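Local coordinates for protein RnfH (Haemophilus influenzae, PDB 2HJ1) that is of unknown function but has a ubiquitin-like RnfH-family fold and forms a dimer in which the two subunits exchange C-terminal segments including the last strand, at the interface of chains A and B. Coordinates in Å, arbitrary orientation; residue numbers count along the deposited sequence, not the author numbering. Chains: chain A/B, Hypothetical protein.

Contact 1: the interface of chains A and B. Residues chain A 18, 20, 25, 27; chain B 79-82.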
# COMPACT_ATOMS: atom_id res chain seq x y z
N ALA A 18 -10.41 3.41 4.09
CA ALA A 18 -11.38 2.46 3.53
C ALA A 18 -11.58 1.30 4.48
O ALA A 18 -10.66 0.91 5.18
CB ALA A 18 -10.89 1.94 2.21
N ALA A 20 -13.21 -2.44 3.99
CA ALA A 20 -13.81 -3.43 3.11
C ALA A 20 -14.43 -4.52 3.94
O ALA A 20 -13.73 -5.23 4.68
CB ALA A 20 -12.73 -4.04 2.13
N TYR A 25 -18.31 -1.64 0.58
CA TYR A 25 -17.01 -1.02 0.60
C TYR A 25 -17.19 0.42 1.08
O TYR A 25 -17.84 1.21 0.42
CB TYR A 25 -16.39 -1.03 -0.79
CG TYR A 25 -15.00 -0.46 -0.83
CD1 TYR A 25 -13.95 -1.13 -0.23
CD2 TYR A 25 -14.73 0.73 -1.50
CE1 TYR A 25 -12.67 -0.62 -0.26
CE2 TYR A 25 -13.44 1.25 -1.53
CZ TYR A 25 -12.43 0.56 -0.92
OH TYR A 25 -11.15 1.08 -0.92
N LEU A 27 -15.53 4.07 1.88
CA LEU A 27 -14.38 4.92 1.57
C LEU A 27 -14.68 6.35 1.95
O LEU A 27 -15.74 6.88 1.58
CB LEU A 27 -13.99 4.82 0.08
CG LEU A 27 -12.77 5.62 -0.45
CD1 LEU A 27 -11.44 5.22 0.16
CD2 LEU A 27 -12.66 5.56 -2.03
N ARG B 79 -3.73 6.18 1.63
CA ARG B 79 -4.99 5.55 1.98
C ARG B 79 -4.73 4.43 2.98
O ARG B 79 -3.90 3.56 2.72
CB ARG B 79 -5.70 4.98 0.77
CG ARG B 79 -7.04 4.38 1.14
CD ARG B 79 -7.61 3.55 -0.00
NE ARG B 79 -8.25 4.38 -1.02
CZ ARG B 79 -8.89 3.93 -2.10
NH1 ARG B 79 -9.43 4.80 -2.96
NH2 ARG B 79 -9.00 2.62 -2.32
N ILE B 80 -5.47 4.45 4.08
CA ILE B 80 -5.46 3.42 5.09
C ILE B 80 -6.53 2.43 4.70
O ILE B 80 -7.71 2.80 4.54
CB ILE B 80 -5.82 4.04 6.49
CG1 ILE B 80 -4.80 5.12 6.89
CG2 ILE B 80 -6.03 2.93 7.55
CD1 ILE B 80 -5.24 5.99 8.06
N GLU B 81 -6.14 1.17 4.52
CA GLU B 81 -7.12 0.16 4.16
C GLU B 81 -7.31 -0.75 5.35
O GLU B 81 -6.34 -1.32 5.83
CB GLU B 81 -6.62 -0.70 2.98
CG GLU B 81 -6.42 0.04 1.66
CD GLU B 81 -7.64 -0.05 0.72
OE1 GLU B 81 -8.68 -0.69 1.06
OE2 GLU B 81 -7.57 0.53 -0.39
N ILE B 82 -8.55 -0.92 5.78
CA ILE B 82 -8.84 -1.81 6.87
C ILE B 82 -9.69 -2.93 6.28
O ILE B 82 -10.60 -2.68 5.52
CB ILE B 82 -9.61 -1.09 8.03
CG1 ILE B 82 -8.78 0.09 8.62
CG2 ILE B 82 -10.08 -2.13 9.12
CD1 ILE B 82 -9.68 1.07 9.44

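Contact 2: the interface of chains A and B. Residues chain A 38, 61-63; chain B 68, 74, 79-80.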
# COMPACT_ATOMS: atom_id res chain seq x y z
N VAL A 38 -1.12 7.00 11.76
CA VAL A 38 -2.24 6.18 11.29
C VAL A 38 -3.33 6.07 12.36
O VAL A 38 -4.52 6.20 12.08
CB VAL A 38 -1.77 4.75 10.91
CG1 VAL A 38 -2.96 3.86 10.57
CG2 VAL A 38 -0.72 4.83 9.77
N ILE A 61 -4.56 -4.06 8.42
CA ILE A 61 -4.48 -2.62 8.17
C ILE A 61 -3.21 -2.35 7.41
O ILE A 61 -2.11 -2.69 7.84
CB ILE A 61 -4.46 -1.73 9.48
CG1 ILE A 61 -5.69 -2.02 10.36
CG2 ILE A 61 -4.50 -0.23 9.09
CD1 ILE A 61 -5.56 -1.49 11.82
N GLY A 62 -3.36 -1.75 6.25
CA GLY A 62 -2.20 -1.38 5.45
C GLY A 62 -2.37 0.02 4.92
O GLY A 62 -3.44 0.63 5.08
N ILE A 63 -1.31 0.55 4.33
CA ILE A 63 -1.29 1.93 3.89
C ILE A 63 -0.88 1.88 2.43
O ILE A 63 0.21 1.38 2.08
CB ILE A 63 -0.20 2.73 4.64
CG1 ILE A 63 -0.37 2.71 6.18
CG2 ILE A 63 -0.00 4.15 4.11
CD1 ILE A 63 -1.66 3.26 6.69
N ILE B 68 1.83 -2.56 9.29
CA ILE B 68 2.47 -1.30 9.62
C ILE B 68 2.30 -1.11 11.14
O ILE B 68 1.49 -1.80 11.77
CB ILE B 68 1.74 -0.16 8.88
CG1 ILE B 68 0.22 -0.30 9.11
CG2 ILE B 68 2.07 -0.23 7.37
CD1 ILE B 68 -0.49 0.90 9.39
N LEU B 74 1.45 9.60 8.50
CA LEU B 74 0.83 9.62 7.17
C LEU B 74 1.41 10.71 6.27
O LEU B 74 1.93 11.72 6.77
CB LEU B 74 -0.68 9.81 7.26
CG LEU B 74 -1.38 8.58 7.85
CD1 LEU B 74 -2.68 9.05 8.42
CD2 LEU B 74 -1.62 7.50 6.79
N ARG B 79 -3.73 6.18 1.63
CA ARG B 79 -4.99 5.55 1.98
C ARG B 79 -4.73 4.43 2.98
O ARG B 79 -3.90 3.56 2.72
CB ARG B 79 -5.70 4.98 0.77
CG ARG B 79 -7.04 4.38 1.14
CD ARG B 79 -7.61 3.55 -0.00
NE ARG B 79 -8.25 4.38 -1.02
CZ ARG B 79 -8.89 3.93 -2.10
NH1 ARG B 79 -9.43 4.80 -2.96
NH2 ARG B 79 -9.00 2.62 -2.32
N ILE B 80 -5.47 4.45 4.08
CA ILE B 80 -5.46 3.42 5.09
C ILE B 80 -6.53 2.43 4.70
O ILE B 80 -7.71 2.80 4.54
CB ILE B 80 -5.82 4.04 6.49
CG1 ILE B 80 -4.80 5.12 6.89
CG2 ILE B 80 -6.03 2.93 7.55
CD1 ILE B 80 -5.24 5.99 8.06
O HOH W 1 -0.85 -3.48 9.98

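Contact 3: the interface of chains A and B. Residues chain A 82-83, 85; chain B 19, 54, 59-60.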
# COMPACT_ATOMS: atom_id res chain seq x y z
N ILE A 82 3.10 -1.35 -10.13
CA ILE A 82 3.44 -0.59 -11.33
C ILE A 82 2.16 -0.48 -12.17
O ILE A 82 1.54 -1.48 -12.46
CB ILE A 82 4.58 -1.30 -12.13
CG1 ILE A 82 5.82 -1.49 -11.25
CG2 ILE A 82 4.96 -0.48 -13.36
CD1 ILE A 82 6.77 -2.55 -11.76
N TYR A 83 1.72 0.73 -12.50
CA TYR A 83 0.46 0.90 -13.23
C TYR A 83 0.68 1.02 -14.75
O TYR A 83 1.68 1.58 -15.17
CB TYR A 83 -0.31 2.12 -12.71
CG TYR A 83 -0.64 1.90 -11.27
CD1 TYR A 83 0.02 2.60 -10.29
CD2 TYR A 83 -1.54 0.90 -10.89
CE1 TYR A 83 -0.21 2.34 -8.98
CE2 TYR A 83 -1.78 0.63 -9.56
CZ TYR A 83 -1.09 1.35 -8.63
OH TYR A 83 -1.35 1.12 -7.35
N PRO A 85 -0.18 3.18 -17.93
CA PRO A 85 -0.71 4.54 -18.23
C PRO A 85 -2.16 4.52 -18.78
O PRO A 85 -2.50 3.65 -19.59
CB PRO A 85 0.25 5.07 -19.30
CG PRO A 85 1.54 4.36 -19.03
CD PRO A 85 1.16 2.96 -18.53
N TYR B 19 1.82 -5.94 -11.45
CA TYR B 19 1.66 -5.20 -12.68
C TYR B 19 0.53 -5.88 -13.42
O TYR B 19 0.57 -7.08 -13.65
CB TYR B 19 2.95 -5.27 -13.52
CG TYR B 19 2.87 -4.55 -14.86
CD1 TYR B 19 2.76 -3.15 -14.96
CD2 TYR B 19 2.94 -5.28 -16.03
CE1 TYR B 19 2.69 -2.50 -16.23
CE2 TYR B 19 2.90 -4.64 -17.29
CZ TYR B 19 2.77 -3.28 -17.37
OH TYR B 19 2.75 -2.73 -18.64
N ILE B 54 7.05 -1.25 -20.06
CA ILE B 54 7.18 -0.52 -18.79
C ILE B 54 8.34 0.50 -18.91
O ILE B 54 9.45 0.12 -19.31
CB ILE B 54 7.44 -1.45 -17.59
CG1 ILE B 54 6.21 -2.33 -17.27
CG2 ILE B 54 7.86 -0.65 -16.32
CD1 ILE B 54 6.53 -3.43 -16.19
N ASN B 59 6.49 5.75 -15.63
CA ASN B 59 5.35 4.93 -15.14
C ASN B 59 4.94 5.31 -13.71
O ASN B 59 5.77 5.63 -12.86
CB ASN B 59 5.61 3.41 -15.23
CG ASN B 59 5.18 2.82 -16.56
OD1 ASN B 59 4.59 1.73 -16.60
ND2 ASN B 59 5.41 3.54 -17.66
N LYS B 60 3.64 5.34 -13.48
CA LYS B 60 3.16 5.57 -12.13
C LYS B 60 3.26 4.29 -11.26
O LYS B 60 2.98 3.18 -11.72
CB LYS B 60 1.78 6.23 -12.19
CG LYS B 60 1.97 7.79 -12.36
CD LYS B 60 1.04 8.42 -13.41
CE LYS B 60 1.64 9.75 -14.03
NZ LYS B 60 2.11 10.77 -13.01

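Contact 1: the interface of chains A and B
The backbone of A:Ala18 and A:Ala20 in strand 12-21 pairs in parallel with B:Ile80 and B:Ile82 of strand 79-83: A:Ala18 N donates to B:Ile80 O over 2.8 Å, B:Ile82 N to A:Ala18 O over 2.9 Å, and A:Ala20 N to B:Ile82 O over 3.0 Å. Above this ladder B:Arg79 and B:Glu81 reach across toward the neighbouring A strand 24-33. The arginine extends to CD and then bends at chi3 (-81°), which brings one guanidinium face to A:Leu27 and A:Tyr25. On that face A:Leu27 CD1 lies toward the rim, 3.6 Å from B:Arg79 CZ. A:Tyr25 OH sits over the same face, 3.0 Å from B:Arg79 NH2, a close polar contact too far from the plane for a straight N-H bond; the ring and guanidinium planes stand 55° apart. B:Arg79 NH2 also forms an intrachain salt bridge to B:Glu81 OE2 at 3.2 Å. OE2 lies in the guanidinium plane, and NH2 meets its syn side, tilted 27° out of the carboxylate plane. The other oxygen, B:Glu81 OE1, rests 3.6 Å from the methyl A:Ala18 CB. Together these contacts add the exchanged strand of chain B to the sheet of chain A.

Contact 2: the interface of chains A and B
The flat groups that meet between A:Gly62 or A:Ile63 and B:Ile80 or B:Arg79 are backbone peptides, passing one another as neighbours in an antiparallel pair of strands; the side chains packed across this patch are aliphatic. The carbonyl oxygen A:Gly62 O comes to 3.4 Å from B:Ile80 CA, and B:Arg79 O in return lies 3.3 Å from A:Ile63 CA. From this bridge A:Ile63 and B:Ile80 send their side chains the same way, side by side, with A:Ile63 CD1 against B:Ile80 CG1 at 3.7 Å. B:Ile80 CG2 meets A:Ile61 CG2; the CG1 branch ends in CD1 against A:Val38 CG1, the two side chains running past each other in opposite directions. B:Ile68 closes the cluster from a loop. Its CG1 is wedged between the backbone N and the carbonyl carbon (chi1 49°), a crowded position, and together with chi2 (137°) this turns CD1 inward. The B:Ile68 side chain crosses that of A:Ile63 at about a right angle, B:Ile68 CD1 3.7 Å from A:Ile63 CG1. It reaches A:Val38 tip to tip, B:Ile68 CD1 lying 4.0 Å from A:Val38 CG2. B:Leu74 crosses A:Val38, the first residue of helix 38-45, at about a right angle, B:Leu74 CD1 4.1 Å from A:Val38 CA. Residues of both chains therefore share one hydrophobic core. At its rim water 1 joins the chains: A:Ile61 O is 2.6 Å from the water O, and B:Ile68 N is 2.9 Å from the water O.

Contact 3: the interface of chains A and B
The end of the exchanged strand 79-82 of chain A, with A:Ile82 in parallel register with B:Tyr19 of strand 12-19, enters the beta-grasp fold of chain B. On the opposite flank the backbone bonds to a second segment: A:Tyr83 N donates to B:Lys60 O over 2.9 Å, nearly straight at 170°. The same carbonyl oxygen B:Lys60 O lies 3.3 Å from A:Tyr83 CD1, so the tyrosine ring begins close beside the bond. With CG of B:Tyr19 anti to the backbone N (chi1 178°), the ring runs past A:Ile82 and turns its CD1 edge to it: B:Tyr19 CD1 lies 3.2 Å from the carbonyl oxygen A:Ile82 O and 3.8 Å from the methyl A:Ile82 CG2. B:Ile54 CD1 lies over the centre of one ring face and may help hold it. B:Ile54 also touches the strand itself, its CG2 at 4.2 Å from A:Ile82 CG2. B:Asn59 lies against A:Ile82 and A:Pro85, crossing both obliquely. B:Asn59 OD1 is 3.3 Å from A:Tyr83 O, and as both can only accept, the OD1/ND2 assignment of this amide is doubtful. By gripping the strand on both flanks, chain B anchors the C-terminal end of its partner in its own sheet.

Contacts 1 and 2 are neighbours, the centres of their C-alpha atoms about 9 Å apart, and share B:Arg79 and B:Ile80. Together they show strand 79-83 of chain B lodged in chain A, paired with strand 12-21 on one flank and strand 60-65 on the other. The C-alpha centre of contact 3 is about 22 Å from those of contacts 1 and 2; it shows the reciprocal exchange, strand 79-82 of chain A in chain B. By the two-fold symmetry each contact has a twin with the chains exchanged. Each globular half is thus completed by its partner's C-terminal segment, including the last strand, the essence of the three-dimensional domain swap.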